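Local atomic coordinates of CYTH domain-containing protein (Pyrococcus horikoshii, PDB entry 2DC4), a protein that is of unknown function but belongs to the CYTH family, whose members typically bind triphosphates or other organic phosphates inside a closed beta barrel. Residues I14-K24 with W103-L114; E37-R45 with Y56-D64. All coordinates share one frame; numbering follows the deposited sequence.

Interaction 1. Residues I14-K24 with W103-L114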
loop_
_atom_site.group_PDB
_atom_site.type_symbol
_atom_site.label_atom_id
_atom_site.label_comp_id
_atom_site.label_asym_id
_atom_site.label_seq_id
_atom_site.Cartn_x
_atom_site.Cartn_y
_atom_site.Cartn_z
ATOM N N ILE A 14 -20.341 13.304 -26.616
ATOM C CA ILE A 14 -20.478 13.684 -25.216
ATOM C C ILE A 14 -19.376 14.632 -24.737
ATOM O O ILE A 14 -19.616 15.485 -23.882
ATOM C CB ILE A 14 -20.543 12.435 -24.310
ATOM C CG1 ILE A 14 -21.251 12.789 -23.000
ATOM C CG2 ILE A 14 -19.147 11.892 -24.045
ATOM C CD1 ILE A 14 -22.731 13.095 -23.174
ATOM N N LYS A 15 -18.173 14.488 -25.289
ATOM C CA LYS A 15 -17.067 15.365 -24.915
ATOM C C LYS A 15 -17.478 16.782 -25.308
ATOM O O LYS A 15 -17.314 17.729 -24.539
ATOM C CB LYS A 15 -15.786 14.957 -25.653
ATOM C CG LYS A 15 -14.571 15.829 -25.349
ATOM C CD LYS A 15 -13.315 15.256 -25.994
ATOM C CE LYS A 15 -12.078 16.092 -25.687
ATOM N NZ LYS A 15 -12.135 17.458 -26.284
ATOM N N ARG A 16 -18.031 16.908 -26.510
ATOM C CA ARG A 16 -18.495 18.194 -27.012
ATOM C C ARG A 16 -19.585 18.771 -26.104
ATOM O O ARG A 16 -19.571 19.959 -25.789
ATOM C CB ARG A 16 -19.030 18.035 -28.442
ATOM C CG ARG A 16 -19.552 19.324 -29.053
ATOM C CD ARG A 16 -19.910 19.170 -30.532
ATOM N NE ARG A 16 -19.190 18.081 -31.188
ATOM C CZ ARG A 16 -19.771 17.003 -31.707
ATOM N NH1 ARG A 16 -21.090 16.862 -31.649
ATOM N NH2 ARG A 16 -19.034 16.065 -32.287
ATOM N N LYS A 17 -20.526 17.928 -25.682
ATOM C CA LYS A 17 -21.608 18.382 -24.809
ATOM C C LYS A 17 -21.099 18.835 -23.448
ATOM O O LYS A 17 -21.516 19.870 -22.937
ATOM C CB LYS A 17 -22.646 17.274 -24.604
ATOM C CG LYS A 17 -23.485 16.947 -25.829
ATOM C CD LYS A 17 -24.444 18.075 -26.192
ATOM C CE LYS A 17 -25.632 18.152 -25.239
ATOM N NZ LYS A 17 -26.666 19.100 -25.747
ATOM N N ILE A 18 -20.202 18.053 -22.855
ATOM C CA ILE A 18 -19.657 18.400 -21.549
ATOM C C ILE A 18 -18.944 19.747 -21.611
ATOM O O ILE A 18 -19.077 20.575 -20.708
ATOM C CB ILE A 18 -18.683 17.305 -21.060
ATOM C CG1 ILE A 18 -19.477 16.049 -20.686
ATOM C CG2 ILE A 18 -17.877 17.804 -19.860
ATOM C CD1 ILE A 18 -18.617 14.819 -20.470
ATOM N N GLU A 19 -18.199 19.965 -22.688
ATOM C CA GLU A 19 -17.482 21.221 -22.868
ATOM C C GLU A 19 -18.462 22.359 -23.126
ATOM O O GLU A 19 -18.272 23.470 -22.636
ATOM C CB GLU A 19 -16.488 21.095 -24.023
ATOM C CG GLU A 19 -15.204 20.383 -23.623
ATOM C CD GLU A 19 -14.296 20.087 -24.794
ATOM O OE1 GLU A 19 -14.140 20.963 -25.671
ATOM O OE2 GLU A 19 -13.722 18.979 -24.827
ATOM N N GLY A 20 -19.512 22.074 -23.891
ATOM C CA GLY A 20 -20.511 23.086 -24.181
ATOM C C GLY A 20 -21.256 23.477 -22.919
ATOM O O GLY A 20 -21.879 24.538 -22.848
ATOM N N LEU A 21 -21.187 22.612 -21.915
ATOM C CA LEU A 21 -21.846 22.847 -20.639
ATOM C C LEU A 21 -21.026 23.848 -19.826
ATOM O O LEU A 21 -21.546 24.522 -18.939
ATOM C CB LEU A 21 -21.961 21.525 -19.874
ATOM C CG LEU A 21 -22.688 21.495 -18.530
ATOM C CD1 LEU A 21 -24.067 22.109 -18.708
ATOM C CD2 LEU A 21 -22.799 20.076 -18.009
ATOM N N GLY A 22 -19.737 23.937 -20.137
ATOM C CA GLY A 22 -18.866 24.849 -19.421
ATOM C C GLY A 22 -18.070 24.162 -18.327
ATOM O O GLY A 22 -17.487 24.821 -17.465
ATOM N N ALA A 23 -18.053 22.833 -18.348
ATOM C CA ALA A 23 -17.304 22.076 -17.354
ATOM C C ALA A 23 -15.822 22.406 -17.529
ATOM O O ALA A 23 -15.369 22.677 -18.640
ATOM C CB ALA A 23 -17.543 20.580 -17.539
ATOM N N LYS A 24 -15.080 22.387 -16.428
ATOM C CA LYS A 24 -13.651 22.698 -16.441
ATOM C C LYS A 24 -12.791 21.457 -16.671
ATOM O O LYS A 24 -12.865 20.493 -15.910
ATOM C CB LYS A 24 -13.274 23.363 -15.114
ATOM C CG LYS A 24 -11.794 23.595 -14.894
ATOM C CD LYS A 24 -11.572 24.473 -13.663
ATOM C CE LYS A 24 -12.175 23.880 -12.385
ATOM N NZ LYS A 24 -11.254 22.937 -11.681
ATOM N N TRP A 103 -10.698 11.247 -19.380
ATOM C CA TRP A 103 -10.780 12.696 -19.522
ATOM C C TRP A 103 -11.593 13.160 -18.317
ATOM O O TRP A 103 -12.739 12.746 -18.145
ATOM C CB TRP A 103 -11.532 13.060 -20.803
ATOM C CG TRP A 103 -10.668 13.169 -22.009
ATOM C CD1 TRP A 103 -10.247 14.319 -22.612
ATOM C CD2 TRP A 103 -10.123 12.094 -22.770
ATOM N NE1 TRP A 103 -9.476 14.025 -23.703
ATOM C CE2 TRP A 103 -9.381 12.663 -23.826
ATOM C CE3 TRP A 103 -10.188 10.698 -22.667
ATOM C CZ2 TRP A 103 -8.708 11.891 -24.773
ATOM C CZ3 TRP A 103 -9.519 9.926 -23.611
ATOM C CH2 TRP A 103 -8.789 10.526 -24.650
ATOM N N ILE A 104 -11.000 14.006 -17.484
ATOM C CA ILE A 104 -11.670 14.489 -16.283
ATOM C C ILE A 104 -12.093 15.944 -16.424
ATOM O O ILE A 104 -11.295 16.792 -16.810
ATOM C CB ILE A 104 -10.741 14.362 -15.043
ATOM C CG1 ILE A 104 -10.258 12.915 -14.903
ATOM C CG2 ILE A 104 -11.481 14.813 -13.773
ATOM C CD1 ILE A 104 -9.196 12.712 -13.825
ATOM N N TYR A 105 -13.362 16.213 -16.133
ATOM C CA TYR A 105 -13.920 17.569 -16.176
ATOM C C TYR A 105 -14.627 17.805 -14.846
ATOM O O TYR A 105 -15.131 16.867 -14.240
ATOM C CB TYR A 105 -14.945 17.711 -17.301
ATOM C CG TYR A 105 -14.377 17.595 -18.685
ATOM C CD1 TYR A 105 -14.024 18.731 -19.414
ATOM C CD2 TYR A 105 -14.215 16.347 -19.287
ATOM C CE1 TYR A 105 -13.527 18.625 -20.721
ATOM C CE2 TYR A 105 -13.725 16.228 -20.574
ATOM C CZ TYR A 105 -13.386 17.365 -21.291
ATOM O OH TYR A 105 -12.942 17.236 -22.583
ATOM N N LYS A 106 -14.671 19.054 -14.395
ATOM C CA LYS A 106 -15.316 19.372 -13.128
ATOM C C LYS A 106 -16.325 20.502 -13.290
ATOM O O LYS A 106 -16.103 21.452 -14.041
ATOM C CB LYS A 106 -14.264 19.768 -12.082
ATOM C CG LYS A 106 -13.240 18.680 -11.798
ATOM C CD LYS A 106 -13.541 17.940 -10.506
ATOM C CE LYS A 106 -13.210 18.803 -9.293
ATOM N NZ LYS A 106 -13.500 18.107 -8.009
ATOM N N LEU A 107 -17.440 20.376 -12.584
ATOM C CA LEU A 107 -18.504 21.374 -12.607
ATOM C C LEU A 107 -19.138 21.372 -11.218
ATOM O O LEU A 107 -19.945 20.503 -10.887
ATOM C CB LEU A 107 -19.544 21.012 -13.671
ATOM C CG LEU A 107 -20.587 22.084 -13.988
ATOM C CD1 LEU A 107 -19.895 23.322 -14.533
ATOM C CD2 LEU A 107 -21.577 21.541 -15.007
ATOM N N ASN A 108 -18.756 22.346 -10.400
ATOM C CA ASN A 108 -19.265 22.430 -9.039
ATOM C C ASN A 108 -18.936 21.140 -8.286
ATOM O O ASN A 108 -17.782 20.714 -8.248
ATOM C CB ASN A 108 -20.775 22.675 -9.052
ATOM C CG ASN A 108 -21.149 23.934 -9.808
ATOM O OD1 ASN A 108 -20.580 25.001 -9.576
ATOM N ND2 ASN A 108 -22.112 23.819 -10.719
ATOM N N ASN A 109 -19.949 20.513 -7.698
ATOM C CA ASN A 109 -19.746 19.288 -6.937
ATOM C C ASN A 109 -19.870 18.037 -7.803
ATOM O O ASN A 109 -19.945 16.922 -7.293
ATOM C CB ASN A 109 -20.749 19.226 -5.789
ATOM C CG ASN A 109 -22.181 19.194 -6.270
ATOM O OD1 ASN A 109 -22.533 19.831 -7.270
ATOM N ND2 ASN A 109 -23.024 18.464 -5.557
ATOM N N VAL A 110 -19.887 18.235 -9.114
ATOM C CA VAL A 110 -19.993 17.117 -10.048
ATOM C C VAL A 110 -18.687 16.904 -10.796
ATOM O O VAL A 110 -18.030 17.859 -11.207
ATOM C CB VAL A 110 -21.118 17.359 -11.085
ATOM C CG1 VAL A 110 -21.052 16.312 -12.201
ATOM C CG2 VAL A 110 -22.471 17.297 -10.393
ATOM N N THR A 111 -18.318 15.639 -10.962
ATOM C CA THR A 111 -17.113 15.286 -11.686
ATOM C C THR A 111 -17.513 14.383 -12.842
ATOM O O THR A 111 -18.290 13.441 -12.671
ATOM C CB THR A 111 -16.111 14.531 -10.787
ATOM O OG1 THR A 111 -15.720 15.379 -9.699
ATOM C CG2 THR A 111 -14.871 14.128 -11.584
ATOM N N PHE A 112 -17.001 14.702 -14.023
ATOM C CA PHE A 112 -17.275 13.909 -15.206
ATOM C C PHE A 112 -16.017 13.124 -15.522
ATOM O O PHE A 112 -14.932 13.699 -15.621
ATOM C CB PHE A 112 -17.601 14.803 -16.408
ATOM C CG PHE A 112 -18.782 15.703 -16.200
ATOM C CD1 PHE A 112 -18.615 16.985 -15.682
ATOM C CD2 PHE A 112 -20.065 15.265 -16.509
ATOM C CE1 PHE A 112 -19.711 17.819 -15.474
ATOM C CE2 PHE A 112 -21.170 16.088 -16.307
ATOM C CZ PHE A 112 -20.994 17.368 -15.787
ATOM N N GLU A 113 -16.149 11.812 -15.659
ATOM C CA GLU A 113 -15.000 10.990 -16.017
ATOM C C GLU A 113 -15.379 10.320 -17.328
ATOM O O GLU A 113 -16.181 9.387 -17.343
ATOM C CB GLU A 113 -14.713 9.932 -14.947
ATOM C CG GLU A 113 -14.524 10.504 -13.538
ATOM C CD GLU A 113 -14.083 9.462 -12.528
ATOM O OE1 GLU A 113 -14.626 8.337 -12.541
ATOM O OE2 GLU A 113 -13.200 9.776 -11.707
ATOM N N LEU A 114 -14.816 10.818 -18.424
ATOM C CA LEU A 114 -15.093 10.273 -19.752
ATOM C C LEU A 114 -14.003 9.260 -20.031
ATOM O O LEU A 114 -12.841 9.621 -20.223
ATOM C CB LEU A 114 -15.078 11.396 -20.792
ATOM C CG LEU A 114 -15.423 11.015 -22.231
ATOM C CD1 LEU A 114 -16.717 10.203 -22.255
ATOM C CD2 LEU A 114 -15.562 12.282 -23.066
#

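Interaction 2. Residues E37-R45 with Y56-D64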
loop_
_atom_site.group_PDB
_atom_site.type_symbol
_atom_site.label_atom_id
_atom_site.label_comp_id
_atom_site.label_asym_id
_atom_site.label_seq_id
_atom_site.Cartn_x
_atom_site.Cartn_y
_atom_site.Cartn_z
ATOM N N GLU A 37 -9.398 -10.643 -7.104
ATOM C CA GLU A 37 -10.687 -11.208 -6.739
ATOM C C GLU A 37 -10.982 -11.276 -5.245
ATOM O O GLU A 37 -10.244 -11.883 -4.467
ATOM C CB GLU A 37 -10.838 -12.598 -7.367
ATOM C CG GLU A 37 -12.140 -13.296 -7.019
ATOM C CD GLU A 37 -12.453 -14.448 -7.955
ATOM O OE1 GLU A 37 -11.534 -15.243 -8.252
ATOM O OE2 GLU A 37 -13.621 -14.564 -8.386
ATOM N N LEU A 38 -12.078 -10.636 -4.857
ATOM C CA LEU A 38 -12.525 -10.614 -3.473
ATOM C C LEU A 38 -13.951 -11.127 -3.470
ATOM O O LEU A 38 -14.606 -11.163 -4.512
ATOM C CB LEU A 38 -12.527 -9.190 -2.917
ATOM C CG LEU A 38 -11.195 -8.471 -2.724
ATOM C CD1 LEU A 38 -11.452 -7.111 -2.090
ATOM C CD2 LEU A 38 -10.287 -9.309 -1.838
ATOM N N PRO A 39 -14.454 -11.540 -2.300
ATOM C CA PRO A 39 -15.832 -12.031 -2.270
ATOM C C PRO A 39 -16.781 -10.864 -2.519
ATOM O O PRO A 39 -16.476 -9.722 -2.170
ATOM C CB PRO A 39 -15.959 -12.603 -0.860
ATOM C CG PRO A 39 -15.048 -11.723 -0.062
ATOM C CD PRO A 39 -13.837 -11.608 -0.965
ATOM N N SER A 40 -17.922 -11.146 -3.135
ATOM C CA SER A 40 -18.901 -10.105 -3.413
ATOM C C SER A 40 -19.351 -9.465 -2.105
ATOM O O SER A 40 -19.461 -10.142 -1.084
ATOM C CB SER A 40 -20.111 -10.698 -4.142
ATOM O OG SER A 40 -21.096 -9.710 -4.376
ATOM N N PRO A 41 -19.621 -8.150 -2.119
ATOM C CA PRO A 41 -19.523 -7.254 -3.274
ATOM C C PRO A 41 -18.313 -6.331 -3.149
ATOM O O PRO A 41 -18.425 -5.123 -3.349
ATOM C CB PRO A 41 -20.820 -6.477 -3.185
ATOM C CG PRO A 41 -20.884 -6.205 -1.709
ATOM C CD PRO A 41 -20.431 -7.521 -1.061
ATOM N N LYS A 42 -17.158 -6.901 -2.822
ATOM C CA LYS A 42 -15.948 -6.108 -2.645
ATOM C C LYS A 42 -15.017 -6.108 -3.857
ATOM O O LYS A 42 -14.985 -7.064 -4.631
ATOM C CB LYS A 42 -15.197 -6.604 -1.408
ATOM C CG LYS A 42 -16.060 -6.600 -0.155
ATOM C CD LYS A 42 -15.346 -7.229 1.026
ATOM C CE LYS A 42 -16.251 -7.273 2.243
ATOM N NZ LYS A 42 -16.722 -5.911 2.628
ATOM N N LEU A 43 -14.262 -5.021 -4.000
ATOM C CA LEU A 43 -13.312 -4.847 -5.100
ATOM C C LEU A 43 -11.952 -4.429 -4.556
ATOM O O LEU A 43 -11.871 -3.725 -3.553
ATOM C CB LEU A 43 -13.795 -3.753 -6.056
ATOM C CG LEU A 43 -15.120 -3.937 -6.796
ATOM C CD1 LEU A 43 -15.512 -2.617 -7.458
ATOM C CD2 LEU A 43 -14.978 -5.038 -7.830
ATOM N N LEU A 44 -10.891 -4.858 -5.229
ATOM C CA LEU A 44 -9.532 -4.497 -4.834
ATOM C C LEU A 44 -8.694 -4.350 -6.090
ATOM O O LEU A 44 -8.675 -5.238 -6.942
ATOM C CB LEU A 44 -8.902 -5.574 -3.941
ATOM C CG LEU A 44 -7.446 -5.328 -3.510
ATOM C CD1 LEU A 44 -7.351 -4.046 -2.694
ATOM C CD2 LEU A 44 -6.950 -6.512 -2.698
ATOM N N ARG A 45 -7.993 -3.232 -6.211
ATOM C CA ARG A 45 -7.159 -3.044 -7.385
ATOM C C ARG A 45 -5.962 -2.168 -7.087
ATOM O O ARG A 45 -5.951 -1.402 -6.119
ATOM C CB ARG A 45 -7.958 -2.393 -8.518
ATOM C CG ARG A 45 -8.251 -0.932 -8.254
ATOM C CD ARG A 45 -9.095 -0.267 -9.330
ATOM N NE ARG A 45 -9.343 1.125 -8.967
ATOM C CZ ARG A 45 -10.503 1.748 -9.133
ATOM N NH1 ARG A 45 -11.536 1.103 -9.659
ATOM N NH2 ARG A 45 -10.634 3.013 -8.755
ATOM N N TYR A 56 -1.855 3.897 -6.947
ATOM C CA TYR A 56 -2.747 3.775 -5.794
ATOM C C TYR A 56 -3.213 2.356 -5.516
ATOM O O TYR A 56 -3.194 1.488 -6.387
ATOM C CB TYR A 56 -4.028 4.605 -6.006
ATOM C CG TYR A 56 -3.804 6.066 -6.255
ATOM C CD1 TYR A 56 -3.507 6.543 -7.532
ATOM C CD2 TYR A 56 -3.835 6.975 -5.200
ATOM C CE1 TYR A 56 -3.242 7.897 -7.748
ATOM C CE2 TYR A 56 -3.572 8.321 -5.403
ATOM C CZ TYR A 56 -3.273 8.777 -6.674
ATOM O OH TYR A 56 -2.986 10.106 -6.855
ATOM N N ILE A 57 -3.620 2.125 -4.276
ATOM C CA ILE A 57 -4.230 0.856 -3.924
ATOM C C ILE A 57 -5.644 1.323 -3.632
ATOM O O ILE A 57 -5.833 2.316 -2.920
ATOM C CB ILE A 57 -3.661 0.219 -2.649
ATOM C CG1 ILE A 57 -2.249 -0.301 -2.919
ATOM C CG2 ILE A 57 -4.595 -0.909 -2.183
ATOM C CD1 ILE A 57 -1.601 -1.000 -1.725
ATOM N N THR A 58 -6.635 0.645 -4.195
ATOM C CA THR A 58 -8.018 1.030 -3.956
ATOM C C THR A 58 -8.892 -0.162 -3.591
ATOM O O THR A 58 -8.838 -1.218 -4.224
ATOM C CB THR A 58 -8.646 1.712 -5.188
ATOM O OG1 THR A 58 -8.761 0.750 -6.238
ATOM C CG2 THR A 58 -7.803 2.881 -5.665
ATOM N N TYR A 59 -9.694 0.029 -2.552
ATOM C CA TYR A 59 -10.622 -0.984 -2.061
ATOM C C TYR A 59 -12.012 -0.378 -2.148
ATOM O O TYR A 59 -12.211 0.783 -1.785
ATOM C CB TYR A 59 -10.316 -1.321 -0.600
ATOM C CG TYR A 59 -11.371 -2.168 0.091
ATOM C CD1 TYR A 59 -11.348 -3.560 0.008
ATOM C CD2 TYR A 59 -12.388 -1.570 0.834
ATOM C CE1 TYR A 59 -12.312 -4.337 0.653
ATOM C CE2 TYR A 59 -13.358 -2.336 1.481
ATOM C CZ TYR A 59 -13.312 -3.716 1.389
ATOM O OH TYR A 59 -14.257 -4.480 2.045
ATOM N N LYS A 60 -12.968 -1.161 -2.628
ATOM C CA LYS A 60 -14.336 -0.680 -2.728
ATOM C C LYS A 60 -15.329 -1.735 -2.297
ATOM O O LYS A 60 -15.101 -2.934 -2.452
ATOM C CB LYS A 60 -14.678 -0.266 -4.158
ATOM C CG LYS A 60 -13.973 0.974 -4.664
ATOM C CD LYS A 60 -14.564 1.410 -5.997
ATOM C CE LYS A 60 -13.874 2.653 -6.535
ATOM N NZ LYS A 60 -14.480 3.127 -7.813
ATOM N N GLU A 61 -16.435 -1.269 -1.740
ATOM C CA GLU A 61 -17.507 -2.150 -1.320
ATOM C C GLU A 61 -18.783 -1.586 -1.925
ATOM O O GLU A 61 -19.143 -0.443 -1.654
ATOM C CB GLU A 61 -17.622 -2.184 0.204
ATOM C CG GLU A 61 -18.866 -2.902 0.701
ATOM C CD GLU A 61 -18.827 -3.173 2.188
ATOM O OE1 GLU A 61 -18.636 -2.213 2.964
ATOM O OE2 GLU A 61 -18.990 -4.350 2.578
ATOM N N ILE A 62 -19.443 -2.382 -2.762
ATOM C CA ILE A 62 -20.690 -1.969 -3.398
ATOM C C ILE A 62 -21.748 -1.904 -2.308
ATOM O O ILE A 62 -21.892 -2.847 -1.530
ATOM C CB ILE A 62 -21.167 -2.994 -4.447
ATOM C CG1 ILE A 62 -20.002 -3.438 -5.334
ATOM C CG2 ILE A 62 -22.295 -2.395 -5.277
ATOM C CD1 ILE A 62 -19.304 -2.321 -6.050
ATOM N N LEU A 63 -22.503 -0.811 -2.264
ATOM C CA LEU A 63 -23.524 -0.647 -1.235
ATOM C C LEU A 63 -24.956 -0.775 -1.747
ATOM O O LEU A 63 -25.892 -0.861 -0.951
ATOM C CB LEU A 63 -23.347 0.707 -0.545
ATOM C CG LEU A 63 -21.944 1.008 -0.003
ATOM C CD1 LEU A 63 -21.918 2.402 0.607
ATOM C CD2 LEU A 63 -21.545 -0.040 1.026
ATOM N N ASP A 64 -25.129 -0.786 -3.066
ATOM C CA ASP A 64 -26.462 -0.904 -3.667
ATOM C C ASP A 64 -26.452 -1.959 -4.770
ATOM O O ASP A 64 -25.404 -2.518 -5.087
ATOM C CB ASP A 64 -26.903 0.442 -4.248
ATOM C CG ASP A 64 -26.127 0.818 -5.497
ATOM O OD1 ASP A 64 -24.884 0.729 -5.469
ATOM O OD2 ASP A 64 -26.756 1.200 -6.504
#

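Interaction 1. Residues I14-K24 with W103-L114
Helix 11-21 packs on the outside of the hairpin made by strands 94-107 and 110-117, and the chain leaving the helix then joins that hairpin as a further strand. Ile18 lies at the middle of the packing: its CG2 sits over one face of the Tyr105 ring, a CH-pi contact 4.0 Å from the centroid, and also lies above a face of Phe112, whose opposite face is covered by Val110 CG1. With CG2 anti to the backbone N (chi1 -71° for CG1), the branch is carried to both rings. One turn earlier Ile14 CG2 presses on Leu114 CD1 at 3.5 Å, tight for two carbons. At the other end Leu21 CD2 meets Leu107 CD2 at 3.6 Å and Phe112 CZ at 3.9 Å. Lys15 crosses the hydroxyl end of Tyr105 at about a right angle, and its NZ makes a salt bridge with Glu19 OE2, on the syn lone pair, at 2.6 Å; this same oxygen lies 2.9 Å from Tyr105 OH. Gly22, at positive phi, ends the helix in a Schellman motif and turns the chain so that Lys24 N reaches Lys106 O at 2.8 Å, with Lys106 N returning to Lys24 O. Arg146 and Val143 of helix 133-146 touch Leu21 and Phe112. A helix closed by a Schellman turn and followed directly by an antiparallel strand pairing here covers part of the outside of the barrel, in keeping with the CYTH fold.

Interaction 2. Residues E37-R45 with Y56-D64
Lys42 NZ is gripped by two acceptors of the neighbouring strand, Glu61 OE2 at 2.8 Å in a salt bridge and Tyr59 OH at 2.9 Å in a hydrogen bond. The ammonium comes to OE2 from above the carboxylate plane, 64° out of it. Lys42 and Glu61, a non-hydrogen-bonded antiparallel pair, lie side by side and point the same way, while the lysine chain runs near the edge of the Tyr59 ring, with CD close to its plane. The chain is extended as far as CE and bends only at its last torsion (chi4 -58°), which swings NZ to both oxygens. With an alanine here, the Glu61 carboxylate would probably lose its cross-strand counter-charge and turn more readily, and the Tyr59 hydroxyl would lose this donor. Leu38 CD1 approaches the same ring at 4.0 Å from Tyr59 CE1, and Leu86 of the second subunit packs on Tyr59, Leu44 and Ile57.

Paired backbone bonds join Leu43 with Lys60 and Arg45 with Thr58. Past them, a straight bond of 3.0 Å from Ile62 N to Pro41 O prolongs the pairing beyond strand 42-49, where Pro41, after a cis peptide, also sets its CB 3.7 Å from Ile62 CB. On the other face of the sheet, Leu43 CD1 meets Ile62 CD1, and Arg45 NH2 stands 4.0 Å from Lys60 NZ. Tyr35 takes a hydrogen bond from Arg45 NH1; Lys60 makes a cation-pi contact with Phe70 and long, weak ion pairs with Glu2 and Glu72. The chemistry thus differs between faces: a compensated lysine-glutamate pair beside subunit packing on one, and on the other basic groups, partly balanced by carboxylates, consistent with the anion-binding interior of CYTH barrels.

Overall arrangement
From the N terminus, the chain passes through strand 2-8 into helix 11-21 and strand 24-36, beginning interaction 1 at 14-24. It next forms the hairpin of strands 42-49 and 54-62, where interaction 2 closes a short loop of ten intervening residues. Only after strand 69-76, helix 80-89 and most of strand 94-107 does 103-114 return to close the long loop of interaction 1, so interaction 2 falls wholly within that span and the two do not cross. Both reach the same antiparallel barrel, on opposite sides of the chain's centre. Interaction 1 ties helix 11-21 to the barrel wall and joins strand 24-36 to strand 94-107; interaction 2 joins the neighbouring strands 42-49 and 54-62.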